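Local atomic coordinates of ribonucleoside-diphosphate reductase (Pseudomonas aeruginosa, PDB entry 5IM3), a protein that probably catalyses the thioredoxin-dependent reduction of ribonucleoside diphosphates to deoxyribonucleotides for DNA synthesis, and binds dATP in its N-terminal ATP cone and elsewhere. Residues A[267-271]-A[308-312]; A[325-330]-A[359-365]; A[492-496]-A[892-897]; A[548-552]-A[888-893]. Residues are numbered along the deposited sequence.

Interaction 1 (A[267-271]-A[308-312]); sequences EFELV and FIHKD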
loop_
_atom_site.group_PDB
_atom_site.type_symbol
_atom_site.label_atom_id
_atom_site.label_comp_id
_atom_site.label_asym_id
_atom_site.label_seq_id
_atom_site.Cartn_x
_atom_site.Cartn_y
_atom_site.Cartn_z
ATOM N N GLU A 267 -14.635 49.923 -43.950
ATOM C CA GLU A 267 -14.044 49.642 -45.255
ATOM C C GLU A 267 -13.593 48.190 -45.347
ATOM O O GLU A 267 -13.855 47.506 -46.342
ATOM C CB GLU A 267 -12.874 50.593 -45.508
ATOM C CG GLU A 267 -12.095 50.313 -46.784
ATOM C CD GLU A 267 -10.944 51.279 -46.989
ATOM O OE1 GLU A 267 -10.951 52.361 -46.363
ATOM O OE2 GLU A 267 -10.028 50.953 -47.773
ATOM N N PHE A 268 -12.912 47.700 -44.313
ATOM C CA PHE A 268 -12.433 46.325 -44.271
ATOM C C PHE A 268 -13.473 45.361 -43.712
ATOM O O PHE A 268 -13.152 44.193 -43.471
ATOM C CB PHE A 268 -11.145 46.253 -43.446
ATOM C CG PHE A 268 -10.058 47.157 -43.955
ATOM C CD1 PHE A 268 -9.746 47.192 -45.304
ATOM C CD2 PHE A 268 -9.362 47.991 -43.092
ATOM C CE1 PHE A 268 -8.752 48.025 -45.781
ATOM C CE2 PHE A 268 -8.366 48.827 -43.566
ATOM C CZ PHE A 268 -8.063 48.844 -44.912
ATOM N N GLU A 269 -14.708 45.822 -43.514
ATOM C CA GLU A 269 -15.796 44.988 -43.007
ATOM C C GLU A 269 -15.454 44.372 -41.652
ATOM O O GLU A 269 -15.929 43.285 -41.314
ATOM C CB GLU A 269 -16.167 43.898 -44.017
ATOM C CG GLU A 269 -16.672 44.444 -45.348
ATOM C CD GLU A 269 -17.151 43.352 -46.286
ATOM O OE1 GLU A 269 -17.046 42.163 -45.919
ATOM O OE2 GLU A 269 -17.633 43.684 -47.389
ATOM N N LEU A 270 -14.629 45.067 -40.866
ATOM C CA LEU A 270 -14.330 44.668 -39.496
ATOM C C LEU A 270 -15.214 45.362 -38.473
ATOM O O LEU A 270 -15.283 44.908 -37.324
ATOM C CB LEU A 270 -12.861 44.962 -39.171
ATOM C CG LEU A 270 -11.843 44.171 -39.996
ATOM C CD1 LEU A 270 -10.448 44.745 -39.812
ATOM C CD2 LEU A 270 -11.879 42.697 -39.613
ATOM N N VAL A 271 -15.888 46.441 -38.866
ATOM C CA VAL A 271 -16.808 47.179 -38.015
ATOM C C VAL A 271 -18.132 47.303 -38.758
ATOM O O VAL A 271 -18.150 47.521 -39.974
ATOM C CB VAL A 271 -16.245 48.574 -37.655
ATOM C CG1 VAL A 271 -17.269 49.400 -36.893
ATOM C CG2 VAL A 271 -14.962 48.436 -36.843
ATOM N N PHE A 308 -8.570 43.855 -29.386
ATOM C CA PHE A 308 -8.491 45.016 -30.264
ATOM C C PHE A 308 -8.571 44.596 -31.726
ATOM O O PHE A 308 -7.939 43.624 -32.148
ATOM C CB PHE A 308 -7.191 45.789 -30.019
ATOM C CG PHE A 308 -7.147 46.526 -28.703
ATOM C CD1 PHE A 308 -8.304 46.762 -27.974
ATOM C CD2 PHE A 308 -5.943 46.995 -28.202
ATOM C CE1 PHE A 308 -8.258 47.439 -26.776
ATOM C CE2 PHE A 308 -5.890 47.675 -27.000
ATOM C CZ PHE A 308 -7.049 47.897 -26.286
ATOM N N ILE A 309 -9.359 45.346 -32.503
ATOM C CA ILE A 309 -9.492 45.071 -33.928
ATOM C C ILE A 309 -8.167 45.348 -34.627
ATOM O O ILE A 309 -7.419 46.264 -34.260
ATOM C CB ILE A 309 -10.631 45.909 -34.538
ATOM C CG1 ILE A 309 -11.976 45.561 -33.884
ATOM C CG2 ILE A 309 -10.707 45.705 -36.051
ATOM C CD1 ILE A 309 -12.436 44.155 -34.123
ATOM N N HIS A 310 -7.879 44.559 -35.660
ATOM C CA HIS A 310 -6.581 44.595 -36.316
ATOM C C HIS A 310 -6.729 44.208 -37.779
ATOM O O HIS A 310 -7.728 43.613 -38.188
ATOM C CB HIS A 310 -5.595 43.648 -35.625
ATOM C CG HIS A 310 -6.126 42.259 -35.454
ATOM N ND1 HIS A 310 -5.979 41.281 -36.414
ATOM C CD2 HIS A 310 -6.825 41.691 -34.443
ATOM C CE1 HIS A 310 -6.554 40.167 -35.996
ATOM N NE2 HIS A 310 -7.076 40.390 -34.804
ATOM N N LYS A 311 -5.711 44.552 -38.564
ATOM C CA LYS A 311 -5.624 44.119 -39.951
ATOM C C LYS A 311 -4.161 43.930 -40.317
ATOM O O LYS A 311 -3.316 44.763 -39.977
ATOM C CB LYS A 311 -6.267 45.122 -40.914
ATOM C CG LYS A 311 -6.193 44.665 -42.363
ATOM C CD LYS A 311 -6.971 45.566 -43.295
ATOM C CE LYS A 311 -7.094 44.943 -44.679
ATOM N NZ LYS A 311 -7.896 43.684 -44.666
ATOM N N ASP A 312 -3.872 42.837 -41.022
ATOM C CA ASP A 312 -2.503 42.490 -41.395
ATOM C C ASP A 312 -1.601 42.405 -40.167
ATOM O O ASP A 312 -0.417 42.750 -40.226
ATOM C CB ASP A 312 -1.932 43.490 -42.406
ATOM C CG ASP A 312 -2.772 43.595 -43.669
ATOM O OD1 ASP A 312 -3.341 42.571 -44.102
ATOM O OD2 ASP A 312 -2.862 44.705 -44.232
#
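A lysine laid across a phenylalanine gives this surface contact its character. The Lys311 chain, extended through chi3 (t, t, t) and bent at chi4 (p), passes over one face of the Phe268 ring: CD stands 3.4 Å from the ring centroid and 12° off the normal, a CH-pi contact, while NZ lies 4.5 Å from that centroid and 30° off the normal, an off-centre cation-pi pair. Beside it, Leu270 CB lies 3.9 Å from Ile309 CG2 and Leu270 CD1 3.4 Å from His310 O. No hydrogen bond joins 267-271 to 308-312, so the 252 Å² interface rests on van der Waals packing and the Lys311-Phe268 ring contact. A Schellman motif, with Glu269 (phi 58°) as C-prime residue, ends helix 250-267; Phe268 and Leu270, on either side of Glu269, both point toward 308-312. The contact thus ties that helix's C-terminal exit to strand 310-311 of the hairpin with 314-315; Tyr261 of helix 250-267 touches Ile309, and Phe316, just past the hairpin, packs on Leu270, Ile309 and Lys311.

Interaction 2 (A[325-330]-A[359-365]); sequences RVAMGL and TLFNAGT
Residues 325-329 are helical, part of helix 319-330, and with Leu330 they meet the last turn of helix 357-362 (359-362) and the turn after it. Arg325 starts the contact: its CB points sideways, but chi1 154° and chi2 170° (t, t) with chi3 73° (p) carry the guanidinium to the emerging chain, where NH1 donates to Ala363 O at 2.8 Å (142°). Its NE forms a salt bridge with Glu317. Val326 (chi1 t) packs CG1 against Ala363 CB at 3.9 Å, Thr359 CG2 at 4.1 Å and Leu360 CD2 at 4.2 Å. At Gly329 the backbones almost touch: its CA lies 3.7 Å from Gly364 CA and 3.5 Å from Gly364 N, and a CB on either glycine would clash. Leu330 (m, t) sets CD2 3.9 Å from Thr359 CG2. Ala363 (phi/psi -58/135) and Gly364 (87/3) form the centre of a type II turn from Asn362 to Thr365, closed by Thr365 N to Asn362 O at 3.0 Å; Thr365 OG1 also donates to Asn362 O at 2.6 Å. The two glycines let a helix and a post-helical type II turn meet backbone to backbone, a tight helix-turn junction within the reductase all-alpha domain.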
loop_
_atom_site.group_PDB
_atom_site.type_symbol
_atom_site.label_atom_id
_atom_site.label_comp_id
_atom_site.label_asym_id
_atom_site.label_seq_id
_atom_site.Cartn_x
_atom_site.Cartn_y
_atom_site.Cartn_z
ATOM N N ARG A 325 -16.419 51.566 -29.218
ATOM C CA ARG A 325 -17.039 50.671 -30.193
ATOM C C ARG A 325 -18.060 49.763 -29.526
ATOM O O ARG A 325 -19.160 49.558 -30.047
ATOM C CB ARG A 325 -15.990 49.818 -30.908
ATOM C CG ARG A 325 -16.589 48.496 -31.430
ATOM C CD ARG A 325 -15.667 47.732 -32.343
ATOM N NE ARG A 325 -14.553 47.103 -31.636
ATOM C CZ ARG A 325 -14.616 45.937 -30.998
ATOM N NH1 ARG A 325 -15.751 45.248 -30.941
ATOM N NH2 ARG A 325 -13.535 45.456 -30.405
ATOM N N VAL A 326 -17.693 49.172 -28.389
ATOM C CA VAL A 326 -18.614 48.272 -27.701
ATOM C C VAL A 326 -19.856 49.037 -27.271
ATOM O O VAL A 326 -20.988 48.565 -27.440
ATOM C CB VAL A 326 -17.915 47.602 -26.501
ATOM C CG1 VAL A 326 -18.856 46.620 -25.810
ATOM C CG2 VAL A 326 -16.649 46.896 -26.954
ATOM N N ALA A 327 -19.660 50.239 -26.727
ATOM C CA ALA A 327 -20.783 51.069 -26.314
ATOM C C ALA A 327 -21.683 51.390 -27.499
ATOM O O ALA A 327 -22.910 51.289 -27.406
ATOM C CB ALA A 327 -20.267 52.352 -25.663
ATOM N N MET A 328 -21.084 51.781 -28.627
ATOM C CA MET A 328 -21.868 52.076 -29.824
ATOM C C MET A 328 -22.622 50.841 -30.296
ATOM O O MET A 328 -23.823 50.902 -30.584
ATOM C CB MET A 328 -20.952 52.604 -30.932
ATOM C CG MET A 328 -20.383 54.005 -30.682
ATOM S SD MET A 328 -19.009 54.424 -31.781
ATOM C CE MET A 328 -19.866 54.711 -33.325
ATOM N N GLY A 329 -21.931 49.702 -30.376
ATOM C CA GLY A 329 -22.580 48.477 -30.812
ATOM C C GLY A 329 -23.767 48.102 -29.952
ATOM O O GLY A 329 -24.753 47.554 -30.453
ATOM N N LEU A 330 -23.699 48.393 -28.656
ATOM C CA LEU A 330 -24.808 48.121 -27.754
ATOM C C LEU A 330 -25.914 49.164 -27.832
ATOM O O LEU A 330 -26.985 48.941 -27.256
ATOM C CB LEU A 330 -24.292 48.028 -26.313
ATOM C CG LEU A 330 -23.409 46.812 -26.009
ATOM C CD1 LEU A 330 -22.863 46.897 -24.590
ATOM C CD2 LEU A 330 -24.179 45.510 -26.213
ATOM N N THR A 359 -19.634 39.846 -25.824
ATOM C CA THR A 359 -20.061 41.210 -26.111
ATOM C C THR A 359 -18.859 42.088 -26.430
ATOM O O THR A 359 -18.831 42.773 -27.457
ATOM C CB THR A 359 -20.852 41.783 -24.933
ATOM O OG1 THR A 359 -22.090 41.077 -24.798
ATOM C CG2 THR A 359 -21.153 43.262 -25.147
ATOM N N LEU A 360 -17.843 42.061 -25.565
ATOM C CA LEU A 360 -16.638 42.848 -25.805
ATOM C C LEU A 360 -16.040 42.560 -27.174
ATOM O O LEU A 360 -15.551 43.472 -27.852
ATOM C CB LEU A 360 -15.607 42.565 -24.713
ATOM C CG LEU A 360 -15.936 43.102 -23.321
ATOM C CD1 LEU A 360 -14.847 42.693 -22.358
ATOM C CD2 LEU A 360 -16.101 44.622 -23.349
ATOM N N PHE A 361 -16.078 41.298 -27.604
ATOM C CA PHE A 361 -15.395 40.918 -28.832
ATOM C C PHE A 361 -16.203 41.266 -30.078
ATOM O O PHE A 361 -15.622 41.636 -31.104
ATOM C CB PHE A 361 -15.085 39.420 -28.812
ATOM C CG PHE A 361 -14.115 38.993 -29.872
ATOM C CD1 PHE A 361 -14.565 38.531 -31.098
ATOM C CD2 PHE A 361 -12.750 39.061 -29.648
ATOM C CE1 PHE A 361 -13.673 38.140 -32.080
ATOM C CE2 PHE A 361 -11.854 38.673 -30.628
ATOM C CZ PHE A 361 -12.315 38.212 -31.844
ATOM N N ASN A 362 -17.532 41.166 -30.013
ATOM C CA ASN A 362 -18.356 41.230 -31.210
ATOM C C ASN A 362 -19.241 42.461 -31.311
ATOM O O ASN A 362 -19.696 42.771 -32.413
ATOM C CB ASN A 362 -19.243 39.983 -31.304
ATOM C CG ASN A 362 -18.435 38.726 -31.503
ATOM O OD1 ASN A 362 -17.456 38.716 -32.250
ATOM N ND2 ASN A 362 -18.829 37.660 -30.825
ATOM N N ALA A 363 -19.507 43.160 -30.211
ATOM C CA ALA A 363 -20.352 44.344 -30.290
ATOM C C ALA A 363 -19.746 45.338 -31.270
ATOM O O ALA A 363 -18.536 45.573 -31.262
ATOM C CB ALA A 363 -20.516 44.977 -28.910
ATOM N N GLY A 364 -20.586 45.892 -32.138
ATOM C CA GLY A 364 -20.142 46.848 -33.131
ATOM C C GLY A 364 -19.634 46.243 -34.422
ATOM O O GLY A 364 -19.174 46.993 -35.293
ATOM N N THR A 365 -19.696 44.921 -34.572
ATOM C CA THR A 365 -19.289 44.223 -35.783
ATOM C C THR A 365 -20.503 43.596 -36.458
ATOM O O THR A 365 -21.582 43.475 -35.871
ATOM C CB THR A 365 -18.256 43.129 -35.477
ATOM O OG1 THR A 365 -18.900 42.036 -34.813
ATOM C CG2 THR A 365 -17.134 43.662 -34.594
#

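Interaction 3 (A[492-496]-A[892-897]); sequences MKRVF and YRMAWF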
loop_
_atom_site.group_PDB
_atom_site.type_symbol
_atom_site.label_atom_id
_atom_site.label_comp_id
_atom_site.label_asym_id
_atom_site.label_seq_id
_atom_site.Cartn_x
_atom_site.Cartn_y
_atom_site.Cartn_z
ATOM N N MET A 492 -31.207 13.456 -1.802
ATOM C CA MET A 492 -30.483 13.919 -0.625
ATOM C C MET A 492 -31.225 13.554 0.655
ATOM O O MET A 492 -30.602 13.203 1.663
ATOM C CB MET A 492 -30.264 15.429 -0.702
ATOM C CG MET A 492 -29.473 15.891 -1.919
ATOM S SD MET A 492 -27.822 15.179 -2.027
ATOM C CE MET A 492 -27.099 15.738 -0.482
ATOM N N LYS A 493 -32.559 13.639 0.638
ATOM C CA LYS A 493 -33.338 13.192 1.788
ATOM C C LYS A 493 -33.047 11.733 2.115
ATOM O O LYS A 493 -32.909 11.365 3.287
ATOM C CB LYS A 493 -34.832 13.388 1.525
ATOM C CG LYS A 493 -35.301 14.834 1.537
ATOM C CD LYS A 493 -36.814 14.906 1.372
ATOM C CE LYS A 493 -37.334 16.333 1.446
ATOM N NZ LYS A 493 -38.818 16.391 1.306
ATOM N N ARG A 494 -32.951 10.885 1.087
ATOM C CA ARG A 494 -32.665 9.473 1.317
ATOM C C ARG A 494 -31.237 9.266 1.812
ATOM O O ARG A 494 -30.975 8.324 2.567
ATOM C CB ARG A 494 -32.913 8.674 0.036
ATOM C CG ARG A 494 -34.357 8.710 -0.454
ATOM C CD ARG A 494 -35.273 7.839 0.399
ATOM N NE ARG A 494 -36.674 7.946 -0.009
ATOM C CZ ARG A 494 -37.227 7.253 -1.000
ATOM N NH1 ARG A 494 -36.503 6.393 -1.706
ATOM N NH2 ARG A 494 -38.510 7.421 -1.291
ATOM N N VAL A 495 -30.307 10.131 1.406
ATOM C CA VAL A 495 -28.952 10.071 1.946
ATOM C C VAL A 495 -28.961 10.427 3.429
ATOM O O VAL A 495 -28.426 9.692 4.268
ATOM C CB VAL A 495 -28.017 11.000 1.149
ATOM C CG1 VAL A 495 -26.642 11.082 1.811
ATOM C CG2 VAL A 495 -27.886 10.520 -0.294
ATOM N N PHE A 496 -29.574 11.563 3.771
ATOM C CA PHE A 496 -29.638 11.991 5.164
ATOM C C PHE A 496 -30.290 10.937 6.048
ATOM O O PHE A 496 -29.912 10.789 7.216
ATOM C CB PHE A 496 -30.406 13.309 5.269
ATOM C CG PHE A 496 -29.565 14.530 5.015
ATOM C CD1 PHE A 496 -28.804 14.640 3.862
ATOM C CD2 PHE A 496 -29.553 15.578 5.921
ATOM C CE1 PHE A 496 -28.033 15.766 3.628
ATOM C CE2 PHE A 496 -28.789 16.705 5.690
ATOM C CZ PHE A 496 -28.028 16.800 4.544
ATOM N N TYR A 892 -20.670 18.757 0.905
ATOM C CA TYR A 892 -21.752 18.834 -0.068
ATOM C C TYR A 892 -23.116 18.535 0.540
ATOM O O TYR A 892 -24.136 18.893 -0.060
ATOM C CB TYR A 892 -21.448 17.907 -1.245
ATOM C CG TYR A 892 -20.297 18.432 -2.073
ATOM C CD1 TYR A 892 -20.492 19.456 -2.993
ATOM C CD2 TYR A 892 -19.010 17.938 -1.907
ATOM C CE1 TYR A 892 -19.442 19.957 -3.740
ATOM C CE2 TYR A 892 -17.951 18.433 -2.649
ATOM C CZ TYR A 892 -18.170 19.443 -3.562
ATOM O OH TYR A 892 -17.118 19.939 -4.303
ATOM N N ARG A 893 -23.162 17.907 1.717
ATOM C CA ARG A 893 -24.384 17.942 2.514
ATOM C C ARG A 893 -24.691 19.366 2.957
ATOM O O ARG A 893 -25.840 19.818 2.877
ATOM C CB ARG A 893 -24.254 17.037 3.740
ATOM C CG ARG A 893 -24.343 15.549 3.460
ATOM C CD ARG A 893 -24.614 14.776 4.743
ATOM N NE ARG A 893 -24.428 13.337 4.573
ATOM C CZ ARG A 893 -25.030 12.409 5.310
ATOM N NH1 ARG A 893 -25.876 12.758 6.272
ATOM N NH2 ARG A 893 -24.795 11.124 5.077
ATOM N N MET A 894 -23.673 20.085 3.435
ATOM C CA MET A 894 -23.866 21.460 3.882
ATOM C C MET A 894 -24.324 22.352 2.736
ATOM O O MET A 894 -25.216 23.190 2.911
ATOM C CB MET A 894 -22.567 21.990 4.493
ATOM C CG MET A 894 -22.614 23.448 4.932
ATOM S SD MET A 894 -20.997 24.062 5.453
ATOM C CE MET A 894 -21.419 25.735 5.931
ATOM N N ALA A 895 -23.717 22.193 1.558
ATOM C CA ALA A 895 -24.116 22.992 0.403
ATOM C C ALA A 895 -25.600 22.825 0.106
ATOM O O ALA A 895 -26.306 23.807 -0.156
ATOM C CB ALA A 895 -23.282 22.601 -0.817
ATOM N N TRP A 896 -26.090 21.586 0.138
ATOM C CA TRP A 896 -27.513 21.336 -0.064
ATOM C C TRP A 896 -28.329 21.852 1.116
ATOM O O TRP A 896 -29.366 22.500 0.935
ATOM C CB TRP A 896 -27.740 19.838 -0.272
ATOM C CG TRP A 896 -29.168 19.449 -0.467
ATOM C CD1 TRP A 896 -29.947 19.704 -1.558
ATOM C CD2 TRP A 896 -29.986 18.716 0.449
ATOM N NE1 TRP A 896 -31.204 19.180 -1.374
ATOM C CE2 TRP A 896 -31.253 18.568 -0.150
ATOM C CE3 TRP A 896 -29.771 18.171 1.718
ATOM C CZ2 TRP A 896 -32.301 17.902 0.479
ATOM C CZ3 TRP A 896 -30.809 17.513 2.339
ATOM C CH2 TRP A 896 -32.059 17.378 1.716
ATOM N N PHE A 897 -27.867 21.578 2.334
ATOM C CA PHE A 897 -28.597 21.992 3.528
ATOM C C PHE A 897 -28.757 23.508 3.597
ATOM O O PHE A 897 -29.702 24.003 4.222
ATOM C CB PHE A 897 -27.874 21.462 4.771
ATOM C CG PHE A 897 -28.658 21.600 6.044
ATOM C CD1 PHE A 897 -29.769 20.807 6.280
ATOM C CD2 PHE A 897 -28.268 22.505 7.016
ATOM C CE1 PHE A 897 -30.487 20.928 7.455
ATOM C CE2 PHE A 897 -28.981 22.628 8.191
ATOM C CZ PHE A 897 -30.091 21.840 8.410
#
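Interlocking aromatic side chains fill the gap between two helices of the ribonucleotide reductase barrel domain, whose 492-496 and 892-897 segments cross at -127° with axes 11.7 Å apart. That spacing is wide enough for whole rings to enter. Trp896, pointing toward the other helix, is the main bump; it enters the hollow formed by Met492, Lys493 and Phe496, with Lys493 CG 4.1 Å from Trp896 CH2. On one face of the indole lies Met492, whose CB is 3.3 Å from the centroid of the six-membered ring and 9° off its normal, a CH-pi contact. Phe496 returns the insertion, its ring wedged between Trp896 on one face and Arg893 on the other. The Trp896 edge meets the Phe496 face in a T-shaped stack, centroids 4.9 Å apart and planes at 67°. Arg893 CG lies 3.7 Å from Phe496 CE1, and the guanidinium face lies over Val495 CG1; its charge is paired with Asp889. Trp896 NE1 hydrogen-bonds Asp489, earlier on helix 489-496, so the inserted ring has a polar tie as well. Met492 chi1 and chi2, both m, place SD 4.9 Å from the centroid of the Trp896 five-membered ring in an oblique Met-aromatic contact.

Interaction 4 (A[548-552]-A[888-893]); sequences WRKML and LDVTYR
Leu552 forms the apolar centre between two helical segments, 548-552 and 888-893, which cross nearly at right angles (98°) with axes 10.8 Å apart. The nearest CA pair is Leu552 and Leu888, at 6.7 Å. Leu552 (m, t) places CD1 3.6 Å from Asp889 CA and 4.1 Å from Leu888 CB, and CD2 4.0 Å from Tyr892 CD2. Leu888 (m, t) sends CD1 to 3.6 Å from Leu552 O. Further out, one turn before Leu552, Trp548 (chi1 t, chi2 -115°) presents an indole edge: CH2 lies 3.7 Å from Tyr892 CB. At the polar margin, Trp548 NE1 donates to Asp889 OD1 at 2.9 Å (160°). The same oxygen receives Arg893 NE at 2.7 Å, an i to i+4 salt bridge along the second helix, so Asp889 (chi1 t) joins both partners. Leu563 of strand 562-565 touches Trp548, Leu552 and Tyr892, backing the crossing; this is helix-on-helix packing against a barrel strand, in keeping with the alpha-beta barrel of ribonucleotide reductase.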
loop_
_atom_site.group_PDB
_atom_site.type_symbol
_atom_site.label_atom_id
_atom_site.label_comp_id
_atom_site.label_asym_id
_atom_site.label_seq_id
_atom_site.Cartn_x
_atom_site.Cartn_y
_atom_site.Cartn_z
ATOM N N TRP A 548 -24.401 8.053 -3.398
ATOM C CA TRP A 548 -23.817 9.319 -2.969
ATOM C C TRP A 548 -22.303 9.198 -2.818
ATOM O O TRP A 548 -21.548 10.049 -3.305
ATOM C CB TRP A 548 -24.475 9.745 -1.656
ATOM C CG TRP A 548 -23.921 10.976 -1.005
ATOM C CD1 TRP A 548 -23.280 11.046 0.199
ATOM C CD2 TRP A 548 -23.982 12.317 -1.505
ATOM N NE1 TRP A 548 -22.933 12.345 0.476
ATOM C CE2 TRP A 548 -23.352 13.146 -0.554
ATOM C CE3 TRP A 548 -24.504 12.898 -2.664
ATOM C CZ2 TRP A 548 -23.229 14.524 -0.727
ATOM C CZ3 TRP A 548 -24.378 14.269 -2.833
ATOM C CH2 TRP A 548 -23.746 15.063 -1.871
ATOM N N ARG A 549 -21.840 8.127 -2.165
ATOM C CA ARG A 549 -20.404 7.910 -2.007
ATOM C C ARG A 549 -19.714 7.782 -3.360
ATOM O O ARG A 549 -18.622 8.327 -3.562
ATOM C CB ARG A 549 -20.157 6.660 -1.157
ATOM C CG ARG A 549 -18.695 6.242 -1.056
ATOM C CD ARG A 549 -18.510 5.009 -0.174
ATOM N NE ARG A 549 -18.732 5.296 1.242
ATOM C CZ ARG A 549 -18.407 4.472 2.237
ATOM N NH1 ARG A 549 -17.837 3.300 1.979
ATOM N NH2 ARG A 549 -18.645 4.820 3.497
ATOM N N LYS A 550 -20.331 7.060 -4.298
ATOM C CA LYS A 550 -19.758 6.934 -5.633
ATOM C C LYS A 550 -19.691 8.288 -6.328
ATOM O O LYS A 550 -18.707 8.598 -7.012
ATOM C CB LYS A 550 -20.580 5.944 -6.458
ATOM C CG LYS A 550 -20.047 5.685 -7.860
ATOM C CD LYS A 550 -18.716 4.953 -7.821
ATOM C CE LYS A 550 -18.288 4.512 -9.207
ATOM N NZ LYS A 550 -16.968 3.824 -9.185
ATOM N N MET A 551 -20.727 9.111 -6.160
ATOM C CA MET A 551 -20.730 10.435 -6.769
ATOM C C MET A 551 -19.585 11.289 -6.236
ATOM O O MET A 551 -18.912 11.985 -7.003
ATOM C CB MET A 551 -22.078 11.117 -6.520
ATOM C CG MET A 551 -23.258 10.411 -7.182
ATOM S SD MET A 551 -24.854 10.804 -6.436
ATOM C CE MET A 551 -24.978 12.563 -6.783
ATOM N N LEU A 552 -19.337 11.241 -4.924
ATOM C CA LEU A 552 -18.278 12.073 -4.356
ATOM C C LEU A 552 -16.894 11.537 -4.698
ATOM O O LEU A 552 -15.962 12.325 -4.895
ATOM C CB LEU A 552 -18.449 12.187 -2.842
ATOM C CG LEU A 552 -19.769 12.810 -2.379
ATOM C CD1 LEU A 552 -19.803 12.896 -0.859
ATOM C CD2 LEU A 552 -19.997 14.187 -3.005
ATOM N N LEU A 888 -15.689 15.394 2.063
ATOM C CA LEU A 888 -16.553 15.720 0.934
ATOM C C LEU A 888 -18.019 15.539 1.297
ATOM O O LEU A 888 -18.874 16.319 0.861
ATOM C CB LEU A 888 -16.197 14.856 -0.275
ATOM C CG LEU A 888 -14.842 15.125 -0.926
ATOM C CD1 LEU A 888 -14.631 14.197 -2.102
ATOM C CD2 LEU A 888 -14.744 16.568 -1.382
ATOM N N ASP A 889 -18.328 14.520 2.098
ATOM C CA ASP A 889 -19.709 14.286 2.499
ATOM C C ASP A 889 -20.258 15.477 3.276
ATOM O O ASP A 889 -21.293 16.047 2.910
ATOM C CB ASP A 889 -19.794 13.003 3.327
ATOM C CG ASP A 889 -21.214 12.645 3.709
ATOM O OD1 ASP A 889 -22.156 13.184 3.099
ATOM O OD2 ASP A 889 -21.390 11.814 4.620
ATOM N N VAL A 890 -19.563 15.880 4.344
ATOM C CA VAL A 890 -20.035 16.989 5.172
ATOM C C VAL A 890 -20.121 18.274 4.363
ATOM O O VAL A 890 -21.015 19.098 4.587
ATOM C CB VAL A 890 -19.126 17.158 6.409
ATOM C CG1 VAL A 890 -17.687 17.418 5.996
ATOM C CG2 VAL A 890 -19.625 18.286 7.307
ATOM N N THR A 891 -19.209 18.468 3.409
ATOM C CA THR A 891 -19.212 19.700 2.626
ATOM C C THR A 891 -20.439 19.782 1.726
ATOM O O THR A 891 -21.176 20.775 1.754
ATOM C CB THR A 891 -17.935 19.797 1.793
ATOM O OG1 THR A 891 -16.806 19.936 2.662
ATOM C CG2 THR A 891 -17.990 20.993 0.840
ATOM N N TYR A 892 -20.670 18.757 0.905
ATOM C CA TYR A 892 -21.752 18.834 -0.068
ATOM C C TYR A 892 -23.116 18.535 0.540
ATOM O O TYR A 892 -24.136 18.893 -0.060
ATOM C CB TYR A 892 -21.448 17.907 -1.245
ATOM C CG TYR A 892 -20.297 18.432 -2.073
ATOM C CD1 TYR A 892 -20.492 19.456 -2.993
ATOM C CD2 TYR A 892 -19.010 17.938 -1.907
ATOM C CE1 TYR A 892 -19.442 19.957 -3.740
ATOM C CE2 TYR A 892 -17.951 18.433 -2.649
ATOM C CZ TYR A 892 -18.170 19.443 -3.562
ATOM O OH TYR A 892 -17.118 19.939 -4.303
ATOM N N ARG A 893 -23.162 17.907 1.717
ATOM C CA ARG A 893 -24.384 17.942 2.514
ATOM C C ARG A 893 -24.691 19.366 2.957
ATOM O O ARG A 893 -25.840 19.818 2.877
ATOM C CB ARG A 893 -24.254 17.037 3.740
ATOM C CG ARG A 893 -24.343 15.549 3.460
ATOM C CD ARG A 893 -24.614 14.776 4.743
ATOM N NE ARG A 893 -24.428 13.337 4.573
ATOM C CZ ARG A 893 -25.030 12.409 5.310
ATOM N NH1 ARG A 893 -25.876 12.758 6.272
ATOM N NH2 ARG A 893 -24.795 11.124 5.077
#

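Interactions 3 and 4 share helix 885-897, including Tyr892 and Arg893, with centres 8 Å apart; Trp548 bridges them, its CZ3 3.7 Å from Met492 SD and its CD1 3.7 Å from Val495 CG1. Interactions 1 and 2 are likewise neighbours, centres 13 Å apart: Val271 CG1 lies 3.5 Å from Gly364 O, and Ile309 CG1 is 3.8 Å from Arg325 NE. The two pairs occupy separate regions, their centres 43 to 53 Å apart. Burial differs too: interactions 2 and 4 are buried, interaction 3 partly so and interaction 1 superficial. Interactions 2 and 4 each include one cross-segment hydrogen bond, whereas 1 and 3 have none and use ring contacts. Backbone closeness distinguishes interaction 2.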